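Long-range contacts in ochratoxinase (Aspergillus niger, PDB 4C65), which hydrolyses the mycotoxin ochratoxin A to ochratoxin alpha and L-phenylalanine as a zinc-dependent carboxypeptidase of the amidohydrolase superfamily, assembled as a homooctamer: residues I9-L14 against K47-T52; P63-C68 against N107-Y112; G328-L333 against T366-L371. All coordinates share one frame; numbering follows the deposited sequence.

Contact 1. Residues I9-L14 against K47-T52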
ATOM      1  N   ILE A   9      57.114  23.155  -1.377  1.00 25.30           N
ATOM      2  CA  ILE A   9      58.268  22.269  -1.256  1.00 24.63           C
ATOM      3  C   ILE A   9      58.330  21.740   0.152  1.00 23.60           C
ATOM      4  O   ILE A   9      58.271  22.505   1.110  1.00 23.91           O
ATOM      5  CB  ILE A   9      59.600  22.964  -1.594  1.00 26.29           C
ATOM      6  CG1 ILE A   9      59.498  23.614  -2.978  1.00 27.39           C
ATOM      7  CG2 ILE A   9      60.736  21.949  -1.579  1.00 25.89           C
ATOM      8  CD1 ILE A   9      60.751  24.304  -3.445  1.00 29.06           C
ATOM      9  N   ILE A  10      58.418  20.418   0.267  1.00 22.43           N
ATOM     10  CA  ILE A  10      58.560  19.764   1.556  1.00 22.10           C
ATOM     11  C   ILE A  10      59.872  18.988   1.581  1.00 22.07           C
ATOM     12  O   ILE A  10      60.082  18.107   0.757  1.00 21.31           O
ATOM     13  CB  ILE A  10      57.420  18.762   1.808  1.00 20.97           C
ATOM     14  CG1 ILE A  10      56.065  19.445   1.662  1.00 21.00           C
ATOM     15  CG2 ILE A  10      57.569  18.129   3.189  1.00 20.83           C
ATOM     16  CD1 ILE A  10      54.941  18.474   1.369  1.00 20.01           C
ATOM     17  N   TYR A  11      60.759  19.364   2.498  1.00 22.72           N
ATOM     18  CA  TYR A  11      62.019  18.669   2.685  1.00 22.93           C
ATOM     19  C   TYR A  11      61.854  17.644   3.765  1.00 22.16           C
ATOM     20  O   TYR A  11      61.301  17.943   4.826  1.00 22.16           O
ATOM     21  CB  TYR A  11      63.104  19.651   3.101  1.00 24.78           C
ATOM     22  CG  TYR A  11      63.441  20.677   2.043  1.00 25.79           C
ATOM     23  CD1 TYR A  11      64.416  20.429   1.097  1.00 26.38           C
ATOM     24  CD2 TYR A  11      62.765  21.878   1.980  1.00 26.45           C
ATOM     25  CE1 TYR A  11      64.734  21.366   0.124  1.00 27.35           C
ATOM     26  CE2 TYR A  11      63.080  22.832   1.005  1.00 27.50           C
ATOM     27  CZ  TYR A  11      64.074  22.568   0.091  1.00 27.85           C
ATOM     28  OH  TYR A  11      64.398  23.491  -0.855  1.00 28.85           O
ATOM     29  N   ALA A  12      62.339  16.435   3.510  1.00 21.61           N
ATOM     30  CA  ALA A  12      62.142  15.337   4.445  1.00 21.16           C
ATOM     31  C   ALA A  12      63.437  14.640   4.812  1.00 22.11           C
ATOM     32  O   ALA A  12      64.158  14.189   3.933  1.00 22.22           O
ATOM     33  CB  ALA A  12      61.147  14.328   3.871  1.00 20.07           C
ATOM     34  N   GLY A  13      63.701  14.506   6.114  1.00 22.66           N
ATOM     35  CA  GLY A  13      64.822  13.707   6.592  1.00 23.80           C
ATOM     36  C   GLY A  13      64.759  12.281   6.052  1.00 23.45           C
ATOM     37  O   GLY A  13      65.754  11.723   5.600  1.00 24.11           O
ATOM     38  N   LEU A  14      63.561  11.710   6.080  1.00 22.61           N
ATOM     39  CA  LEU A  14      63.286  10.398   5.507  1.00 22.30           C
ATOM     40  C   LEU A  14      61.983  10.460   4.714  1.00 20.93           C
ATOM     41  O   LEU A  14      60.964  10.926   5.220  1.00 20.01           O
ATOM     42  CB  LEU A  14      63.158   9.372   6.632  1.00 23.00           C
ATOM     43  CG  LEU A  14      62.911   7.923   6.225  1.00 23.28           C
ATOM     44  CD1 LEU A  14      64.162   7.315   5.609  1.00 24.74           C
ATOM     45  CD2 LEU A  14      62.455   7.123   7.434  1.00 23.84           C
ATOM     46  N   LYS A  47      62.874  25.494 -11.185  1.00 36.43           N
ATOM     47  CA  LYS A  47      61.641  26.257 -11.418  1.00 36.79           C
ATOM     48  C   LYS A  47      60.738  26.259 -10.199  1.00 35.13           C
ATOM     49  O   LYS A  47      60.090  27.259  -9.920  1.00 35.71           O
ATOM     50  CB  LYS A  47      60.890  25.771 -12.648  1.00 37.27           C
ATOM     51  CG  LYS A  47      60.453  24.331 -12.617  1.00 35.53           C
ATOM     52  CD  LYS A  47      59.604  24.000 -13.841  1.00 36.34           C
ATOM     53  CE  LYS A  47      59.443  22.489 -13.992  1.00 35.08           C
ATOM     54  NZ  LYS A  47      58.281  22.067 -14.804  1.00 35.31           N
ATOM     55  N   TYR A  48      60.755  25.162  -9.440  1.00 33.28           N
ATOM     56  CA  TYR A  48      59.979  25.073  -8.195  1.00 31.84           C
ATOM     57  C   TYR A  48      60.626  25.840  -7.040  1.00 32.37           C
ATOM     58  O   TYR A  48      59.919  26.441  -6.227  1.00 32.39           O
ATOM     59  CB  TYR A  48      59.749  23.619  -7.778  1.00 29.76           C
ATOM     60  CG  TYR A  48      59.044  22.787  -8.816  1.00 29.29           C
ATOM     61  CD1 TYR A  48      57.819  23.198  -9.356  1.00 29.72           C
ATOM     62  CD2 TYR A  48      59.598  21.604  -9.271  1.00 28.77           C
ATOM     63  CE1 TYR A  48      57.172  22.445 -10.323  1.00 29.68           C
ATOM     64  CE2 TYR A  48      58.949  20.836 -10.231  1.00 28.81           C
ATOM     65  CZ  TYR A  48      57.745  21.266 -10.757  1.00 29.16           C
ATOM     66  OH  TYR A  48      57.110  20.507 -11.697  1.00 29.64           O
ATOM     67  N   LEU A  49      61.961  25.865  -6.993  1.00 33.22           N
ATOM     68  CA  LEU A  49      62.689  26.675  -6.015  1.00 34.06           C
ATOM     69  C   LEU A  49      62.342  28.165  -6.165  1.00 36.32           C
ATOM     70  O   LEU A  49      62.268  28.892  -5.166  1.00 36.80           O
ATOM     71  CB  LEU A  49      64.195  26.473  -6.155  1.00 34.90           C
ATOM     72  CG  LEU A  49      64.762  25.105  -5.760  1.00 33.61           C
ATOM     73  CD1 LEU A  49      66.227  24.985  -6.151  1.00 34.91           C
ATOM     74  CD2 LEU A  49      64.593  24.847  -4.274  1.00 32.41           C
ATOM     75  N   ARG A  50      62.123  28.596  -7.410  1.00 37.91           N
ATOM     76  CA  ARG A  50      61.711  29.969  -7.750  1.00 40.30           C
ATOM     77  C   ARG A  50      60.254  30.267  -7.399  1.00 40.53           C
ATOM     78  O   ARG A  50      59.949  31.320  -6.834  1.00 41.95           O
ATOM     79  CB  ARG A  50      61.876  30.195  -9.259  1.00 41.65           C
ATOM     80  CG  ARG A  50      63.227  30.705  -9.623  1.00 43.42           C
ATOM     81  CD  ARG A  50      63.395  30.379 -11.077  1.00 44.33           C
ATOM     82  NE  ARG A  50      64.755  29.973 -11.401  1.00 44.86           N
ATOM     83  CZ  ARG A  50      65.091  29.026 -12.283  1.00 44.54           C
ATOM     84  NH1 ARG A  50      64.180  28.340 -12.969  1.00 43.90           N
ATOM     85  NH2 ARG A  50      66.377  28.780 -12.493  1.00 45.21           N
ATOM     86  N   SER A  51      59.363  29.341  -7.748  1.00 39.60           N
ATOM     87  CA  SER A  51      57.934  29.607  -7.724  1.00 40.09           C
ATOM     88  C   SER A  51      57.237  29.220  -6.414  1.00 39.19           C
ATOM     89  O   SER A  51      56.060  29.523  -6.239  1.00 39.80           O
ATOM     90  CB  SER A  51      57.262  28.902  -8.901  1.00 39.86           C
ATOM     91  OG  SER A  51      57.284  27.488  -8.736  1.00 37.83           O
ATOM     92  N   THR A  52      57.942  28.577  -5.482  1.00 38.66           N
ATOM     93  CA  THR A  52      57.286  28.061  -4.266  1.00 37.47           C
ATOM     94  C   THR A  52      56.667  29.147  -3.361  1.00 39.26           C
ATOM     95  O   THR A  52      57.298  30.121  -2.993  1.00 41.30           O
ATOM     96  CB  THR A  52      58.215  27.116  -3.458  1.00 36.03           C
ATOM     97  OG1 THR A  52      57.480  26.523  -2.380  1.00 34.42           O
ATOM     98  CG2 THR A  52      59.443  27.847  -2.894  1.00 37.27           C
TER

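Contact 2. Residues P63-C68 against N107-Y112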
ATOM      1  N   PRO A  63      53.018   8.762   2.074  1.00 14.49           N
ATOM      2  CA  PRO A  63      51.657   8.960   1.574  1.00 14.12           C
ATOM      3  C   PRO A  63      50.631   8.979   2.676  1.00 13.58           C
ATOM      4  O   PRO A  63      50.818   8.353   3.722  1.00 13.60           O
ATOM      5  CB  PRO A  63      51.408   7.727   0.681  1.00 14.44           C
ATOM      6  CG  PRO A  63      52.737   7.095   0.480  1.00 15.08           C
ATOM      7  CD  PRO A  63      53.543   7.451   1.688  1.00 15.21           C
ATOM      8  N   GLY A  64      49.548   9.709   2.451  1.00 13.36           N
ATOM      9  CA  GLY A  64      48.389   9.631   3.348  1.00 13.28           C
ATOM     10  C   GLY A  64      47.873   8.190   3.452  1.00 12.95           C
ATOM     11  O   GLY A  64      47.923   7.439   2.477  1.00 13.14           O
ATOM     12  N   LEU A  65      47.403   7.819   4.637  1.00 12.96           N
ATOM     13  CA  LEU A  65      47.022   6.444   4.915  1.00 13.24           C
ATOM     14  C   LEU A  65      45.607   6.132   4.441  1.00 13.05           C
ATOM     15  O   LEU A  65      44.730   6.991   4.470  1.00 12.75           O
ATOM     16  CB  LEU A  65      47.130   6.177   6.405  1.00 13.63           C
ATOM     17  CG  LEU A  65      48.538   6.174   6.982  1.00 14.24           C
ATOM     18  CD1 LEU A  65      48.481   6.385   8.484  1.00 14.58           C
ATOM     19  CD2 LEU A  65      49.221   4.852   6.626  1.00 14.96           C
ATOM     20  N   TRP A  66      45.413   4.887   4.009  1.00 13.65           N
ATOM     21  CA  TRP A  66      44.101   4.353   3.642  1.00 13.66           C
ATOM     22  C   TRP A  66      43.641   3.360   4.702  1.00 13.90           C
ATOM     23  O   TRP A  66      44.451   2.654   5.294  1.00 14.90           O
ATOM     24  CB  TRP A  66      44.158   3.572   2.355  1.00 14.18           C
ATOM     25  CG  TRP A  66      44.149   4.370   1.109  1.00 14.07           C
ATOM     26  CD1 TRP A  66      45.086   5.251   0.703  1.00 14.08           C
ATOM     27  CD2 TRP A  66      43.201   4.269   0.041  1.00 14.15           C
ATOM     28  NE1 TRP A  66      44.750   5.763  -0.532  1.00 14.07           N
ATOM     29  CE2 TRP A  66      43.594   5.170  -0.954  1.00 14.19           C
ATOM     30  CE3 TRP A  66      42.041   3.519  -0.155  1.00 14.67           C
ATOM     31  CZ2 TRP A  66      42.863   5.361  -2.115  1.00 14.52           C
ATOM     32  CZ3 TRP A  66      41.332   3.691  -1.328  1.00 14.93           C
ATOM     33  CH2 TRP A  66      41.756   4.599  -2.297  1.00 14.92           C
ATOM     34  N   ASP A  67      42.340   3.340   4.974  1.00 13.60           N
ATOM     35  CA  ASP A  67      41.736   2.177   5.570  1.00 13.83           C
ATOM     36  C   ASP A  67      40.676   1.671   4.624  1.00 14.12           C
ATOM     37  O   ASP A  67      39.782   2.431   4.222  1.00 14.15           O
ATOM     38  CB  ASP A  67      41.160   2.461   6.937  1.00 13.53           C
ATOM     39  CG  ASP A  67      40.906   1.173   7.715  1.00 14.12           C
ATOM     40  OD1 ASP A  67      39.882   0.488   7.417  1.00 14.07           O
ATOM     41  OD2 ASP A  67      41.738   0.858   8.589  1.00 14.45           O
ATOM     42  N   CYS A  68      40.780   0.392   4.275  1.00 14.88           N
ATOM     43  CA  CYS A  68      39.938  -0.193   3.257  1.00 15.51           C
ATOM     44  C   CYS A  68      38.719  -0.925   3.787  1.00 16.16           C
ATOM     45  O   CYS A  68      38.016  -1.590   3.025  1.00 17.11           O
ATOM     46  CB  CYS A  68      40.770  -1.127   2.407  1.00 16.31           C
ATOM     47  SG  CYS A  68      42.128  -0.273   1.573  1.00 16.25           S
ATOM     48  N   ASN A 107      44.499  12.092  12.014  1.00 17.84           N
ATOM     49  CA  ASN A 107      45.401  10.958  12.199  1.00 18.38           C
ATOM     50  C   ASN A 107      46.163  10.564  10.959  1.00 17.35           C
ATOM     51  O   ASN A 107      46.803   9.524  10.942  1.00 17.81           O
ATOM     52  CB  ASN A 107      44.620   9.751  12.726  1.00 19.86           C
ATOM     53  CG  ASN A 107      44.390   9.851  14.209  1.00 21.87           C
ATOM     54  OD1 ASN A 107      45.244   9.427  14.954  1.00 24.21           O
ATOM     55  ND2 ASN A 107      43.305  10.527  14.646  1.00 22.77           N
ATOM     56  N   GLY A 108      46.051  11.352   9.900  1.00 16.70           N
ATOM     57  CA  GLY A 108      46.752  11.073   8.648  1.00 16.16           C
ATOM     58  C   GLY A 108      46.062  10.097   7.699  1.00 15.43           C
ATOM     59  O   GLY A 108      46.664   9.611   6.750  1.00 15.18           O
ATOM     60  N   TYR A 109      44.800   9.815   7.935  1.00 14.81           N
ATOM     61  CA  TYR A 109      44.031   8.989   7.024  1.00 14.76           C
ATOM     62  C   TYR A 109      43.333   9.865   5.982  1.00 14.36           C
ATOM     63  O   TYR A 109      42.377  10.563   6.325  1.00 14.31           O
ATOM     64  CB  TYR A 109      43.041   8.102   7.819  1.00 14.85           C
ATOM     65  CG  TYR A 109      43.757   6.900   8.432  1.00 15.08           C
ATOM     66  CD1 TYR A 109      44.532   7.041   9.594  1.00 15.08           C
ATOM     67  CD2 TYR A 109      43.701   5.648   7.812  1.00 14.93           C
ATOM     68  CE1 TYR A 109      45.215   5.968  10.118  1.00 15.33           C
ATOM     69  CE2 TYR A 109      44.370   4.564   8.343  1.00 15.21           C
ATOM     70  CZ  TYR A 109      45.150   4.739   9.485  1.00 15.59           C
ATOM     71  OH  TYR A 109      45.814   3.647  10.020  1.00 16.58           O
ATOM     72  N   THR A 110      43.837   9.833   4.748  1.00 13.88           N
ATOM     73  CA  THR A 110      43.325  10.673   3.690  1.00 14.01           C
ATOM     74  C   THR A 110      42.369   9.951   2.726  1.00 13.74           C
ATOM     75  O   THR A 110      41.769  10.574   1.855  1.00 13.86           O
ATOM     76  CB  THR A 110      44.468  11.340   2.923  1.00 14.35           C
ATOM     77  OG1 THR A 110      45.327  10.355   2.362  1.00 14.52           O
ATOM     78  CG2 THR A 110      45.282  12.218   3.851  1.00 14.72           C
ATOM     79  N   SER A 111      42.245   8.637   2.880  1.00 13.43           N
ATOM     80  CA  SER A 111      41.260   7.863   2.138  1.00 13.33           C
ATOM     81  C   SER A 111      40.666   6.765   3.009  1.00 13.29           C
ATOM     82  O   SER A 111      41.375   6.115   3.769  1.00 13.44           O
ATOM     83  CB  SER A 111      41.866   7.248   0.853  1.00 13.33           C
ATOM     84  OG  SER A 111      42.128   8.240  -0.146  1.00 13.33           O
ATOM     85  N   TYR A 112      39.364   6.576   2.853  1.00 13.22           N
ATOM     86  CA  TYR A 112      38.606   5.544   3.505  1.00 13.09           C
ATOM     87  C   TYR A 112      37.742   4.812   2.458  1.00 13.10           C
ATOM     88  O   TYR A 112      37.139   5.433   1.612  1.00 12.36           O
ATOM     89  CB  TYR A 112      37.640   6.179   4.493  1.00 12.94           C
ATOM     90  CG  TYR A 112      38.089   6.385   5.931  1.00 13.00           C
ATOM     91  CD1 TYR A 112      39.275   5.861   6.428  1.00 12.92           C
ATOM     92  CD2 TYR A 112      37.243   7.053   6.823  1.00 12.88           C
ATOM     93  CE1 TYR A 112      39.613   6.041   7.765  1.00 13.03           C
ATOM     94  CE2 TYR A 112      37.569   7.213   8.144  1.00 12.95           C
ATOM     95  CZ  TYR A 112      38.760   6.730   8.611  1.00 12.97           C
ATOM     96  OH  TYR A 112      39.046   6.897   9.936  1.00 13.11           O
TER

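Contact 3. Residues G328-L333 against T366-L371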
ATOM      1  N   GLY A 328      52.713 -14.119  -0.968  1.00 30.23           N
ATOM      2  CA  GLY A 328      52.827 -12.963  -1.855  1.00 29.44           C
ATOM      3  C   GLY A 328      51.515 -12.495  -2.468  1.00 28.13           C
ATOM      4  O   GLY A 328      51.515 -11.830  -3.487  1.00 27.57           O
ATOM      5  N   VAL A 329      50.389 -12.815  -1.824  1.00 27.29           N
ATOM      6  CA  VAL A 329      49.070 -12.227  -2.167  1.00 25.05           C
ATOM      7  C   VAL A 329      49.120 -10.738  -1.909  1.00 23.26           C
ATOM      8  O   VAL A 329      49.719 -10.305  -0.926  1.00 23.37           O
ATOM      9  CB  VAL A 329      47.943 -12.827  -1.305  1.00 25.29           C
ATOM     10  CG1 VAL A 329      46.584 -12.245  -1.692  1.00 24.67           C
ATOM     11  CG2 VAL A 329      47.925 -14.351  -1.424  1.00 26.28           C
ATOM     12  N   THR A 330      48.517  -9.955  -2.791  1.00 21.47           N
ATOM     13  CA  THR A 330      48.486  -8.518  -2.619  1.00 20.24           C
ATOM     14  C   THR A 330      47.526  -8.131  -1.480  1.00 19.27           C
ATOM     15  O   THR A 330      46.349  -8.500  -1.506  1.00 18.82           O
ATOM     16  CB  THR A 330      48.005  -7.832  -3.892  1.00 19.62           C
ATOM     17  OG1 THR A 330      48.831  -8.220  -4.976  1.00 19.89           O
ATOM     18  CG2 THR A 330      48.048  -6.326  -3.733  1.00 19.16           C
ATOM     19  N   ILE A 331      48.036  -7.394  -0.503  1.00 18.72           N
ATOM     20  CA  ILE A 331      47.302  -7.119   0.703  1.00 18.13           C
ATOM     21  C   ILE A 331      47.095  -5.629   0.888  1.00 17.29           C
ATOM     22  O   ILE A 331      47.956  -4.821   0.553  1.00 17.30           O
ATOM     23  CB  ILE A 331      48.050  -7.725   1.905  1.00 19.11           C
ATOM     24  CG1 ILE A 331      48.026  -9.242   1.772  1.00 20.26           C
ATOM     25  CG2 ILE A 331      47.409  -7.337   3.235  1.00 18.92           C
ATOM     26  CD1 ILE A 331      49.268  -9.885   2.291  1.00 21.91           C
ATOM     27  N   ALA A 332      45.933  -5.269   1.421  1.00 16.68           N
ATOM     28  CA  ALA A 332      45.689  -3.912   1.892  1.00 16.14           C
ATOM     29  C   ALA A 332      45.097  -3.999   3.283  1.00 16.50           C
ATOM     30  O   ALA A 332      44.629  -5.066   3.710  1.00 17.61           O
ATOM     31  CB  ALA A 332      44.771  -3.160   0.964  1.00 15.06           C
ATOM     32  N   LEU A 333      45.159  -2.893   4.011  1.00 15.93           N
ATOM     33  CA  LEU A 333      44.754  -2.884   5.410  1.00 15.93           C
ATOM     34  C   LEU A 333      43.365  -2.285   5.591  1.00 15.06           C
ATOM     35  O   LEU A 333      43.019  -1.275   4.977  1.00 14.43           O
ATOM     36  CB  LEU A 333      45.752  -2.104   6.289  1.00 16.15           C
ATOM     37  CG  LEU A 333      47.161  -2.667   6.342  1.00 16.79           C
ATOM     38  CD1 LEU A 333      47.960  -1.975   7.424  1.00 17.52           C
ATOM     39  CD2 LEU A 333      47.177  -4.168   6.592  1.00 17.73           C
ATOM     40  N   THR A 366      49.054   2.103   1.990  1.00 13.73           N
ATOM     41  CA  THR A 366      49.242   3.222   1.096  1.00 13.39           C
ATOM     42  C   THR A 366      49.212   2.779  -0.340  1.00 13.22           C
ATOM     43  O   THR A 366      48.180   2.858  -0.987  1.00 12.47           O
ATOM     44  CB  THR A 366      50.546   3.988   1.424  1.00 14.25           C
ATOM     45  OG1 THR A 366      51.701   3.141   1.283  1.00 14.92           O
ATOM     46  CG2 THR A 366      50.497   4.513   2.823  1.00 14.31           C
ATOM     47  N   ALA A 367      50.320   2.258  -0.844  1.00 13.98           N
ATOM     48  CA  ALA A 367      50.455   1.957  -2.277  1.00 14.31           C
ATOM     49  C   ALA A 367      49.412   0.953  -2.796  1.00 14.10           C
ATOM     50  O   ALA A 367      48.911   1.111  -3.902  1.00 13.77           O
ATOM     51  CB  ALA A 367      51.872   1.483  -2.605  1.00 15.19           C
ATOM     52  N   ASN A 368      49.123  -0.078  -2.015  1.00 14.45           N
ATOM     53  CA  ASN A 368      48.224  -1.151  -2.434  1.00 14.59           C
ATOM     54  C   ASN A 368      46.786  -0.798  -2.227  1.00 14.32           C
ATOM     55  O   ASN A 368      45.913  -1.350  -2.873  1.00 14.32           O
ATOM     56  CB  ASN A 368      48.494  -2.428  -1.644  1.00 14.96           C
ATOM     57  CG  ASN A 368      49.774  -3.133  -2.070  1.00 15.99           C
ATOM     58  OD1 ASN A 368      50.360  -2.850  -3.110  1.00 16.39           O
ATOM     59  ND2 ASN A 368      50.210  -4.066  -1.241  1.00 16.70           N
ATOM     60  N   ALA A 369      46.530   0.127  -1.311  1.00 14.63           N
ATOM     61  CA  ALA A 369      45.172   0.382  -0.833  1.00 14.20           C
ATOM     62  C   ALA A 369      44.168   0.816  -1.908  1.00 14.20           C
ATOM     63  O   ALA A 369      43.017   0.376  -1.877  1.00 14.36           O
ATOM     64  CB  ALA A 369      45.203   1.386   0.283  1.00 14.05           C
ATOM     65  N   PRO A 370      44.575   1.675  -2.852  1.00 14.36           N
ATOM     66  CA  PRO A 370      43.610   2.008  -3.897  1.00 14.05           C
ATOM     67  C   PRO A 370      43.129   0.840  -4.771  1.00 14.03           C
ATOM     68  O   PRO A 370      42.090   0.966  -5.429  1.00 13.33           O
ATOM     69  CB  PRO A 370      44.337   3.051  -4.752  1.00 14.51           C
ATOM     70  CG  PRO A 370      45.506   3.497  -3.951  1.00 14.77           C
ATOM     71  CD  PRO A 370      45.848   2.389  -3.016  1.00 14.83           C
ATOM     72  N   LEU A 371      43.861  -0.274  -4.783  1.00 14.53           N
ATOM     73  CA  LEU A 371      43.385  -1.494  -5.462  1.00 14.68           C
ATOM     74  C   LEU A 371      42.035  -1.926  -4.895  1.00 13.98           C
ATOM     75  O   LEU A 371      41.218  -2.557  -5.579  1.00 13.96           O
ATOM     76  CB  LEU A 371      44.366  -2.637  -5.335  1.00 15.16           C
ATOM     77  CG  LEU A 371      45.722  -2.460  -6.014  1.00 15.92           C
ATOM     78  CD1 LEU A 371      46.652  -3.574  -5.569  1.00 16.31           C
ATOM     79  CD2 LEU A 371      45.585  -2.445  -7.531  1.00 16.25           C
TER

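Contact 1. Residues I9-L14 against K47-T52
Ile9 lays the outer end of its side chain over the last turn of the helix that finishes at Ser51, overlapping Thr52 and the backbone of Tyr48. Its CG1 lies anti to the carbonyl carbon (chi1 -54°), and the chain extends from there until CD1 sits 3.6 Å from Tyr48 O. The same methyl meets Thr52 CB at 3.8 Å and, more loosely, Leu49 CD2 at 4.0 Å. The side chains of Ile9 and Thr52 cross at about a right angle. Thr52 OG1, anti to its own backbone N (chi1 -173°), approaches Ile9 CG1 to 3.6 Å; the hydroxyl is hydrogen-bonded to Val7 O, two residues before Ile9. Toward the exposed side, Leu49 CD2 touches Tyr11 OH at 3.7 Å, again with the side chains crossing, while the Tyr11 ring makes a cation-pi contact with Arg57. Contact across the pair is thus by van der Waals packing, and the strand's own backbone bonds run to neighbours such as Ser54 and His56. The strand and helix axes approach to 10.5 Å at 114°. This is a short helix packed beside strand 7-15, in what is probably the smaller beta-sandwich domain, where the chain passes into strand 54-58, which runs parallel to strand 7-15.

Contact 2. Residues P63-C68 against N107-Y112
Leu65 and Tyr109 begin a parallel strand pairing held first by backbone hydrogen bonds. Leu65 N donates to Gly108 O at 2.9 Å, and Leu65 O receives Thr110 N at 3.0 Å and a weak bond from Ser111 N. This double acceptance marks a beta bulge, where the register slips by one residue; beyond it Asp67 N reaches Ser111 O at 3.2 Å. Aromatic contacts flank both sides. Tyr109 CG lies anti to the carbonyl carbon (chi1 -79°), and over the centre of its ring stands Leu65 CB, 3.7 Å from the centroid, a CH-pi contact; Leu65 CD1 adds to that face at 3.7 Å from Tyr109 CE1. On the same side Asp67 pairs with Tyr112, Asp67 CB approaching Tyr112 CD1 obliquely at 3.9 Å. On the side of Trp66, Ser111 CB makes a CH-pi contact over the indole face, 3.3 Å from the five-membered ring's centroid and 15° off its normal. Gly64 CA packs within 3.3 Å of Thr110 OG1. The Asp67 carboxylate is engaged by Thr335 and by the backbone N of His69, a zinc ligand. The motif is a beta-alpha-beta crossover of the TIM barrel: helix 90-106 ends in a Schellman motif at Gly108, just before strand 109-114.

Contact 3. Residues G328-L333 against T366-L371
Asn368 reaches across to the backbone of Ile331, joining the short, weakly bonded strand at about 331-332 of the TIM barrel to the loop that follows helix 358-365. The tighter part is centred on the Asn368 amide and on two buried alanines. Asn368 CB lies 3.3 Å from Ile331 O, and CG, anti to the carbonyl carbon (chi1 -74°), carries the amide toward the same oxygen. Beside it, Ala332 CB rests 4.0 Å from Ala369 CA, just where the chain enters its 3-10 turn. Ala369 also packs on Trp66 of strand 60-67, and Ala332 touches Leu283 of the neighbouring strand 283-285, so the pair lies between barrel strands. Packing is sparser toward solvent. There Thr330 has OG1 beside its backbone N (chi1 -56°) and CG2 anti to it; CG2 meets Leu371 CD1 at 3.6 Å, the two side chains crossing at about a right angle, and stands 4.0 Å from Asn368 CG. Leu371 is exposed, and its contact rests on this methyl pair. The polar grip is the bond from Asn368 ND2 to Ile331 O, 3.0 Å long, the donor in the carbonyl plane, the N-H...O angle 150° and the acceptor tilted somewhat from the amide plane.

The three contacts follow one another along the chain, so none nests in or crosses another. Contact 1 closes the first loop, which holds strands 26-31 and 34-38, and ties strand 7-15 to helix 46-51. Strand 7-15 pairs with strand 60-67 in the same sheet, which then leads into contact 2, its centre 23 Å from that of contact 1; the two do not touch. Contact 2 closes a largely helical crossover from strand 60-67 to strand 109-114. Contact 3 closes a much later loop, also rich in helix, at strand 331-332. Contacts 2 and 3 meet directly: Cys68 N lies 2.9 Å from Leu333 O, a probable hydrogen bond, and the Trp66 indole packs on Pro370, joining early and late barrel segments.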